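Local coordinates for protein carbonic anhydrase (Neosartorya fumigata, PDB 6LAC) that probably catalyses the reversible hydration of carbon dioxide to hydrogencarbonate as a zinc-dependent carbonic anhydrase of the beta class, at residues E51-R56 with D77-R82; T113-S116 with T121-S124; H144-S149 with L161-M166. The protein carries 1 engineered substitution. All coordinates share one frame; numbering follows the deposited sequence.

Contact 1: residues E51-R56 with D77-R82; sequences EIFEYR and DSLKIR
Phe53 holds CG anti to its backbone nitrogen (chi1 -179°), which sets the ring beside Leu79 and Ile81. Leu79 has CG anti to its own carbonyl carbon (chi1 -58°), and its CD1 methyl comes to rest over one face of that ring. Leu79 CD1 lies 3.6 Å from the centroid of the Phe53 ring and 17° off the ring normal, a CH-pi contact. It is set toward the rim; the closest ring atom is Phe53 CD1, 3.5 Å from Leu79 CD1. Ile81 sends its CD1 to the root of the same side chain. Ile81 CD1 is 4.0 Å from Phe53 CB and reaches the ring obliquely. Both aliphatic chains cross Phe53 at about a right angle.

Leu79 and Ile81 sit either side of Lys80 on the turn between helix 66-77 and strand 83-89. The contact packs this end of the crossover helix onto strand 52-57, the first strand of a beta-alpha-beta crossover. Leu79 also touches Tyr74, and Ile81 touches Ala75. Phe53 rests on Leu30 of the adjacent strand and on Ser35 of the second subunit. Between the two segments the contact is apolar, made of methyl packing and one CH-pi contact.

Contact 2: residues T113-S116 with T121-S124; sequences TLRS and TLDS
Leu122 is the residue that reaches across to Arg115. Its CB points toward helix 107-117 but has no atom of residues 113-116 within contact distance. CG stands anti to the carbonyl carbon (chi1 -67°) and carries the two methyls onward. Only CD1 makes the contact. Leu122 CD1 lies 3.7 Å from Arg115 CA and 3.9 Å from Arg115 O, so it rests mainly on the helix backbone. It also meets the start of the arginine side chain, with Leu122 CD1 4.2 Å from Arg115 CG. The carbonyl of the preceding residue is a little farther, Leu114 O being 4.3 Å from Leu122 CD1.

The rest of Arg115 leads away from Leu122. Its guanidinium binds Gly97 O through NH1 and forms a salt bridge to Asp112 through NH2. Leu114 and Arg115 both touch Leu134 of helix 127-148. The contact joins short helix 119-123 to the C-terminal part of helix 107-117 across the turn between them. On the 121-124 side, Thr121 O accepts from both Ser124 N and Ser124 OG, the latter at 2.7 Å from Thr121 O.

One methyl against backbone and methylene makes an apolar, non-directional contact. It sets no bond direction between the helices, while the charged end of Arg115 is answered by Gly97 O and Asp112.

Contact 3: residues H144-S149 with L161-M166; sequences HSLRQS and LNIWGM
The apolar part of this contact centres on the CD1 methyl of Ile163, which enters between Leu146 and Arg147. Ile163 CD1 lies 3.9 Å from Leu146 CG, and the two side chains cross at about a right angle. The CB of Leu146 already points toward the strand, and with CG anti to the backbone nitrogen (chi1 -166°) CG and CD2 also lie against that methyl. Ile163 CD1 is 3.8 Å from Arg147 CG, and these side chains run past each other in opposite directions.

The contact sets the last turn of helix 127-148 against strand 162-169 of the central mixed sheet in this beta-class carbonic anhydrase. Leu146 also touches Leu72, and Arg147 touches Leu156 of helix 150-157.

One hydrogen bond crosses the contact. The arginine chain is extended from CG to NE, taking the guanidinium to the strand backbone. Arg147 NH2 gives a bond of 2.9 Å to Ile163 O, bent to 137° at the hydrogen. The oxygen lies near the guanidinium edge, tilted from its plane.

At the helix end, Leu146 O accepts from Ser149 N and, at 2.8 Å, from Ser149 OG. Ser149 is the N-cap of helix 150-157; its OG caps the helix by a hydrogen bond with Ala152 N.

Along the chain the three contacts come in series, with none nested or crossed. Contact 1 closes first, over a loop that contains helix 66-77, and ties the turn after that helix to strand 52-57. Contact 2 follows and closes the short turn between helices 107-117 and 119-123. Helix 127-148 comes next, and its far end enters contact 3, which closes over helix 150-157 onto strand 162-169. Contacts 1 and 3 reach the same sheet and touch where Arg82 O meets Asn162 N at 2.9 Å, a probable hydrogen bond. Contact 2 stands apart, its centre about 32 Å from that of contact 1, on the opposite side of the chain's centre.

Contact 1: residues E51-R56 with D77-R82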
loop_
_atom_site.group_PDB
_atom_site.type_symbol
_atom_site.label_atom_id
_atom_site.label_comp_id
_atom_site.label_asym_id
_atom_site.label_seq_id
_atom_site.Cartn_x
_atom_site.Cartn_y
_atom_site.Cartn_z
ATOM N N GLU A 51 -13.575 -6.072 -3.619
ATOM C CA GLU A 51 -14.184 -5.181 -2.614
ATOM C C GLU A 51 -13.095 -4.469 -1.808
ATOM O O GLU A 51 -13.393 -3.764 -0.853
ATOM C CB GLU A 51 -15.113 -5.976 -1.698
ATOM C CG GLU A 51 -16.348 -6.473 -2.452
ATOM C CD GLU A 51 -17.361 -7.181 -1.573
ATOM O OE1 GLU A 51 -17.305 -7.153 -0.332
ATOM O OE2 GLU A 51 -18.246 -7.842 -2.208
ATOM N N ILE A 52 -11.833 -4.749 -2.081
ATOM C CA ILE A 52 -10.722 -4.183 -1.284
ATOM C C ILE A 52 -10.120 -2.993 -2.043
ATOM O O ILE A 52 -9.712 -3.146 -3.180
ATOM C CB ILE A 52 -9.667 -5.247 -0.941
ATOM C CG1 ILE A 52 -10.276 -6.455 -0.188
ATOM C CG2 ILE A 52 -8.505 -4.625 -0.146
ATOM C CD1 ILE A 52 -9.289 -7.611 0.081
ATOM N N PHE A 53 -10.051 -1.858 -1.384
ATOM C CA PHE A 53 -9.312 -0.686 -1.852
ATOM C C PHE A 53 -8.174 -0.572 -0.847
ATOM O O PHE A 53 -8.396 -0.226 0.311
ATOM C CB PHE A 53 -10.259 0.518 -1.901
ATOM C CG PHE A 53 -9.579 1.755 -2.397
ATOM C CD1 PHE A 53 -9.329 1.907 -3.744
ATOM C CD2 PHE A 53 -9.205 2.755 -1.521
ATOM C CE1 PHE A 53 -8.663 3.036 -4.182
ATOM C CE2 PHE A 53 -8.510 3.875 -1.982
ATOM C CZ PHE A 53 -8.254 3.996 -3.310
ATOM N N GLU A 54 -6.968 -0.939 -1.276
ATOM C CA GLU A 54 -5.880 -1.261 -0.334
ATOM C C GLU A 54 -4.879 -0.116 -0.273
ATOM O O GLU A 54 -4.292 0.210 -1.341
ATOM C CB GLU A 54 -5.266 -2.571 -0.788
ATOM C CG GLU A 54 -4.178 -3.087 0.128
ATOM C CD GLU A 54 -3.586 -4.430 -0.301
ATOM O OE1 GLU A 54 -3.804 -4.809 -1.457
ATOM O OE2 GLU A 54 -2.848 -5.028 0.510
ATOM N N TYR A 55 -4.590 0.380 0.914
ATOM C CA TYR A 55 -3.495 1.331 1.141
ATOM C C TYR A 55 -2.524 0.607 2.039
ATOM O O TYR A 55 -2.855 0.229 3.174
ATOM C CB TYR A 55 -3.997 2.633 1.792
ATOM C CG TYR A 55 -2.896 3.654 1.968
ATOM C CD1 TYR A 55 -2.212 4.126 0.848
ATOM C CD2 TYR A 55 -2.454 4.074 3.200
ATOM C CE1 TYR A 55 -1.136 4.997 0.932
ATOM C CE2 TYR A 55 -1.378 4.960 3.298
ATOM C CZ TYR A 55 -0.712 5.398 2.166
ATOM O OH TYR A 55 0.429 6.182 2.176
ATOM N N ARG A 56 -1.328 0.335 1.532
ATOM C CA ARG A 56 -0.333 -0.458 2.289
ATOM C C ARG A 56 0.897 0.376 2.493
ATOM O O ARG A 56 1.521 0.802 1.514
ATOM C CB ARG A 56 -0.080 -1.802 1.643
ATOM C CG ARG A 56 0.761 -2.697 2.546
ATOM C CD ARG A 56 0.658 -4.132 2.081
ATOM N NE ARG A 56 -0.676 -4.719 2.208
ATOM C CZ ARG A 56 -1.198 -5.292 3.284
ATOM N NH1 ARG A 56 -0.524 -5.399 4.402
ATOM N NH2 ARG A 56 -2.452 -5.718 3.217
ATOM N N ASP A 77 -14.772 10.370 -0.662
ATOM C CA ASP A 77 -15.410 11.344 -1.605
ATOM C C ASP A 77 -15.698 10.707 -2.970
ATOM O O ASP A 77 -16.791 10.987 -3.556
ATOM C CB ASP A 77 -14.558 12.607 -1.746
ATOM C CG ASP A 77 -14.284 13.415 -0.484
ATOM O OD1 ASP A 77 -15.035 13.287 0.511
ATOM O OD2 ASP A 77 -13.280 14.167 -0.481
ATOM N N SER A 78 -14.783 9.937 -3.547
ATOM C CA SER A 78 -14.930 9.307 -4.873
ATOM C C SER A 78 -15.619 7.959 -4.743
ATOM O O SER A 78 -16.505 7.668 -5.518
ATOM C CB SER A 78 -13.613 9.165 -5.565
ATOM O OG SER A 78 -13.065 10.443 -5.831
ATOM N N LEU A 79 -15.171 7.102 -3.817
ATOM C CA LEU A 79 -15.646 5.714 -3.773
ATOM C C LEU A 79 -16.809 5.588 -2.776
ATOM O O LEU A 79 -17.384 4.511 -2.719
ATOM C CB LEU A 79 -14.488 4.786 -3.402
ATOM C CG LEU A 79 -13.284 4.832 -4.339
ATOM C CD1 LEU A 79 -12.274 3.772 -3.971
ATOM C CD2 LEU A 79 -13.650 4.667 -5.797
ATOM N N LYS A 80 -17.061 6.586 -1.962
ATOM C CA LYS A 80 -18.193 6.557 -0.995
ATOM C C LYS A 80 -18.044 5.380 -0.047
ATOM O O LYS A 80 -19.005 4.690 0.316
ATOM C CB LYS A 80 -19.555 6.475 -1.715
ATOM C CG LYS A 80 -19.759 7.555 -2.761
ATOM C CD LYS A 80 -19.574 8.933 -2.189
ATOM C CE LYS A 80 -20.260 10.016 -2.999
ATOM N NZ LYS A 80 -19.664 10.136 -4.347
ATOM N N ILE A 81 -16.807 5.130 0.379
ATOM C CA ILE A 81 -16.519 3.996 1.285
ATOM C C ILE A 81 -17.075 4.313 2.663
ATOM O O ILE A 81 -16.777 5.401 3.187
ATOM C CB ILE A 81 -15.007 3.704 1.257
ATOM C CG1 ILE A 81 -14.684 3.023 -0.065
ATOM C CG2 ILE A 81 -14.556 2.837 2.415
ATOM C CD1 ILE A 81 -13.221 2.752 -0.378
ATOM N N ARG A 82 -17.702 3.299 3.251
ATOM C CA ARG A 82 -18.346 3.420 4.567
ATOM C C ARG A 82 -17.679 2.614 5.662
ATOM O O ARG A 82 -18.048 2.735 6.842
ATOM C CB ARG A 82 -19.807 2.981 4.523
ATOM C CG ARG A 82 -20.628 3.669 3.445
ATOM C CD ARG A 82 -20.467 5.144 3.451
ATOM N NE ARG A 82 -21.706 5.723 2.935
ATOM C CZ ARG A 82 -21.843 6.975 2.555
ATOM N NH1 ARG A 82 -23.021 7.395 2.127
ATOM N NH2 ARG A 82 -20.818 7.804 2.614
#

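Contact 2: residues T113-S116 with T121-S124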
loop_
_atom_site.group_PDB
_atom_site.type_symbol
_atom_site.label_atom_id
_atom_site.label_comp_id
_atom_site.label_asym_id
_atom_site.label_seq_id
_atom_site.Cartn_x
_atom_site.Cartn_y
_atom_site.Cartn_z
ATOM N N THR A 113 6.096 7.557 20.898
ATOM C CA THR A 113 4.944 7.865 21.744
ATOM C C THR A 113 4.200 6.609 22.211
ATOM O O THR A 113 3.778 6.576 23.358
ATOM C CB THR A 113 4.012 8.830 21.037
ATOM O OG1 THR A 113 4.706 10.070 21.049
ATOM C CG2 THR A 113 2.677 8.956 21.721
ATOM N N LEU A 114 3.990 5.588 21.365
ATOM C CA LEU A 114 3.379 4.331 21.846
ATOM C C LEU A 114 4.202 3.785 22.994
ATOM O O LEU A 114 3.645 3.326 23.970
ATOM C CB LEU A 114 3.330 3.258 20.763
ATOM C CG LEU A 114 2.217 3.375 19.758
ATOM C CD1 LEU A 114 2.415 2.263 18.730
ATOM C CD2 LEU A 114 0.860 3.289 20.441
ATOM N N ARG A 115 5.510 3.668 22.764
ATOM C CA ARG A 115 6.399 3.017 23.741
ATOM C C ARG A 115 6.353 3.789 25.058
ATOM O O ARG A 115 6.417 3.145 26.094
ATOM C CB ARG A 115 7.813 2.881 23.176
ATOM C CG ARG A 115 7.900 1.860 22.044
ATOM C CD ARG A 115 9.275 1.374 21.609
ATOM N NE ARG A 115 9.701 2.269 20.572
ATOM C CZ ARG A 115 9.867 2.047 19.261
ATOM N NH1 ARG A 115 9.733 0.817 18.763
ATOM N NH2 ARG A 115 10.183 3.045 18.437
ATOM N N SER A 116 6.348 5.127 25.030
ATOM C CA SER A 116 6.349 5.936 26.282
ATOM C C SER A 116 4.962 5.895 26.929
ATOM O O SER A 116 4.871 5.670 28.142
ATOM C CB SER A 116 6.840 7.333 26.034
ATOM O OG SER A 116 6.044 8.024 25.090
ATOM N N THR A 121 2.734 -1.290 30.503
ATOM C CA THR A 121 2.200 -2.465 29.777
ATOM C C THR A 121 3.376 -3.204 29.112
ATOM O O THR A 121 3.547 -4.418 29.317
ATOM C CB THR A 121 1.126 -2.081 28.755
ATOM O OG1 THR A 121 0.002 -1.481 29.404
ATOM C CG2 THR A 121 0.633 -3.279 27.984
ATOM N N LEU A 122 4.172 -2.491 28.322
ATOM C CA LEU A 122 5.235 -3.147 27.524
ATOM C C LEU A 122 6.268 -3.773 28.467
ATOM O O LEU A 122 6.681 -4.897 28.202
ATOM C CB LEU A 122 5.880 -2.105 26.605
ATOM C CG LEU A 122 4.941 -1.574 25.518
ATOM C CD1 LEU A 122 5.585 -0.439 24.750
ATOM C CD2 LEU A 122 4.522 -2.675 24.576
ATOM N N ASP A 123 6.623 -3.060 29.539
ATOM C CA ASP A 123 7.660 -3.508 30.512
ATOM C C ASP A 123 7.216 -4.799 31.215
ATOM O O ASP A 123 8.092 -5.522 31.698
ATOM C CB ASP A 123 8.009 -2.374 31.478
ATOM C CG ASP A 123 8.944 -1.331 30.872
ATOM O OD1 ASP A 123 9.452 -1.583 29.769
ATOM O OD2 ASP A 123 9.130 -0.258 31.478
ATOM N N SER A 124 5.914 -5.106 31.271
ATOM C CA SER A 124 5.366 -6.326 31.914
ATOM C C SER A 124 5.551 -7.557 31.009
ATOM O O SER A 124 5.274 -8.696 31.433
ATOM C CB SER A 124 3.920 -6.137 32.299
ATOM O OG SER A 124 3.071 -6.368 31.182
#

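Contact 3: residues H144-S149 with L161-M166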
loop_
_atom_site.group_PDB
_atom_site.type_symbol
_atom_site.label_atom_id
_atom_site.label_comp_id
_atom_site.label_asym_id
_atom_site.label_seq_id
_atom_site.Cartn_x
_atom_site.Cartn_y
_atom_site.Cartn_z
ATOM N N HIS A 144 -7.999 5.141 16.645
ATOM C CA HIS A 144 -8.491 6.302 17.426
ATOM C C HIS A 144 -8.072 7.585 16.721
ATOM O O HIS A 144 -8.875 8.514 16.529
ATOM C CB HIS A 144 -7.944 6.243 18.841
ATOM C CG HIS A 144 -8.207 7.490 19.611
ATOM N ND1 HIS A 144 -9.480 7.785 20.062
ATOM C CD2 HIS A 144 -7.418 8.544 19.913
ATOM C CE1 HIS A 144 -9.469 8.968 20.661
ATOM N NE2 HIS A 144 -8.208 9.456 20.591
ATOM N N SER A 145 -6.843 7.671 16.270
ATOM C CA SER A 145 -6.289 8.855 15.599
ATOM C C SER A 145 -7.077 9.113 14.323
ATOM O O SER A 145 -7.450 10.285 14.058
ATOM C CB SER A 145 -4.823 8.692 15.297
ATOM O OG SER A 145 -4.370 9.799 14.561
ATOM N N LEU A 146 -7.377 8.076 13.538
ATOM C CA LEU A 146 -8.072 8.265 12.265
ATOM C C LEU A 146 -9.508 8.743 12.539
ATOM O O LEU A 146 -10.010 9.583 11.785
ATOM C CB LEU A 146 -8.015 6.992 11.430
ATOM C CG LEU A 146 -8.421 7.206 9.987
ATOM C CD1 LEU A 146 -7.550 8.252 9.305
ATOM C CD2 LEU A 146 -8.374 5.864 9.266
ATOM N N ARG A 147 -10.162 8.287 13.582
ATOM C CA ARG A 147 -11.537 8.780 13.899
ATOM C C ARG A 147 -11.500 10.276 14.247
ATOM O O ARG A 147 -12.526 10.982 14.071
ATOM C CB ARG A 147 -12.113 8.011 15.073
ATOM C CG ARG A 147 -12.429 6.562 14.803
ATOM C CD ARG A 147 -13.240 5.940 15.934
ATOM N NE ARG A 147 -13.539 4.562 15.711
ATOM C CZ ARG A 147 -13.235 3.554 16.495
ATOM N NH1 ARG A 147 -12.717 3.803 17.697
ATOM N NH2 ARG A 147 -13.520 2.336 16.167
ATOM N N GLN A 148 -10.398 10.794 14.745
ATOM C CA GLN A 148 -10.344 12.210 15.207
ATOM C C GLN A 148 -10.028 13.114 14.022
ATOM O O GLN A 148 -10.178 14.372 14.086
ATOM C CB GLN A 148 -9.384 12.252 16.391
ATOM C CG GLN A 148 -9.980 11.477 17.555
ATOM C CD GLN A 148 -9.272 11.910 18.808
ATOM O OE1 GLN A 148 -8.224 11.372 19.153
ATOM N NE2 GLN A 148 -9.807 12.953 19.429
ATOM N N SER A 149 -9.632 12.555 12.898
ATOM C CA SER A 149 -9.451 13.375 11.689
ATOM C C SER A 149 -10.745 14.117 11.341
ATOM O O SER A 149 -11.851 13.562 11.547
ATOM C CB SER A 149 -8.955 12.537 10.539
ATOM O OG SER A 149 -9.986 11.698 10.027
ATOM N N LEU A 161 -19.729 6.193 8.470
ATOM C CA LEU A 161 -18.366 5.609 8.454
ATOM C C LEU A 161 -18.184 4.806 9.702
ATOM O O LEU A 161 -18.602 5.250 10.804
ATOM C CB LEU A 161 -17.358 6.727 8.421
ATOM C CG LEU A 161 -15.888 6.285 8.394
ATOM C CD1 LEU A 161 -15.548 5.469 7.167
ATOM C CD2 LEU A 161 -14.980 7.483 8.490
ATOM N N ASN A 162 -17.577 3.638 9.586
ATOM C CA ASN A 162 -17.028 2.885 10.713
ATOM C C ASN A 162 -15.555 2.591 10.436
ATOM O O ASN A 162 -15.261 2.244 9.286
ATOM C CB ASN A 162 -17.813 1.602 10.948
ATOM C CG ASN A 162 -19.170 1.833 11.618
ATOM O OD1 ASN A 162 -19.228 2.386 12.695
ATOM N ND2 ASN A 162 -20.195 1.405 10.954
ATOM N N ILE A 163 -14.766 2.682 11.480
ATOM C CA ILE A 163 -13.314 2.338 11.410
ATOM C C ILE A 163 -13.089 1.173 12.344
ATOM O O ILE A 163 -13.530 1.240 13.521
ATOM C CB ILE A 163 -12.434 3.535 11.736
ATOM C CG1 ILE A 163 -12.794 4.744 10.868
ATOM C CG2 ILE A 163 -10.957 3.154 11.566
ATOM C CD1 ILE A 163 -11.941 5.977 11.080
ATOM N N TRP A 164 -12.437 0.123 11.881
ATOM C CA TRP A 164 -12.296 -1.157 12.590
ATOM C C TRP A 164 -10.800 -1.410 12.763
ATOM O O TRP A 164 -10.009 -1.074 11.844
ATOM C CB TRP A 164 -12.949 -2.280 11.823
ATOM C CG TRP A 164 -14.372 -2.001 11.436
ATOM C CD1 TRP A 164 -14.800 -1.577 10.231
ATOM C CD2 TRP A 164 -15.527 -2.106 12.298
ATOM N NE1 TRP A 164 -16.163 -1.462 10.237
ATOM C CE2 TRP A 164 -16.624 -1.724 11.497
ATOM C CE3 TRP A 164 -15.721 -2.395 13.659
ATOM C CZ2 TRP A 164 -17.938 -1.713 12.001
ATOM C CZ3 TRP A 164 -17.021 -2.379 14.144
ATOM C CH2 TRP A 164 -18.095 -2.038 13.323
ATOM N N GLY A 165 -10.369 -2.012 13.840
ATOM C CA GLY A 165 -8.994 -2.496 14.006
ATOM C C GLY A 165 -8.950 -3.989 14.015
ATOM O O GLY A 165 -9.808 -4.645 14.658
ATOM N N MET A 166 -7.945 -4.553 13.370
ATOM C CA MET A 166 -7.698 -5.987 13.548
ATOM C C MET A 166 -6.214 -6.254 13.488
ATOM O O MET A 166 -5.426 -5.384 13.099
ATOM C CB MET A 166 -8.433 -6.803 12.529
ATOM C CG MET A 166 -8.009 -6.511 11.179
ATOM S SD MET A 166 -8.556 -7.748 9.962
ATOM C CE MET A 166 -7.490 -9.152 10.302
#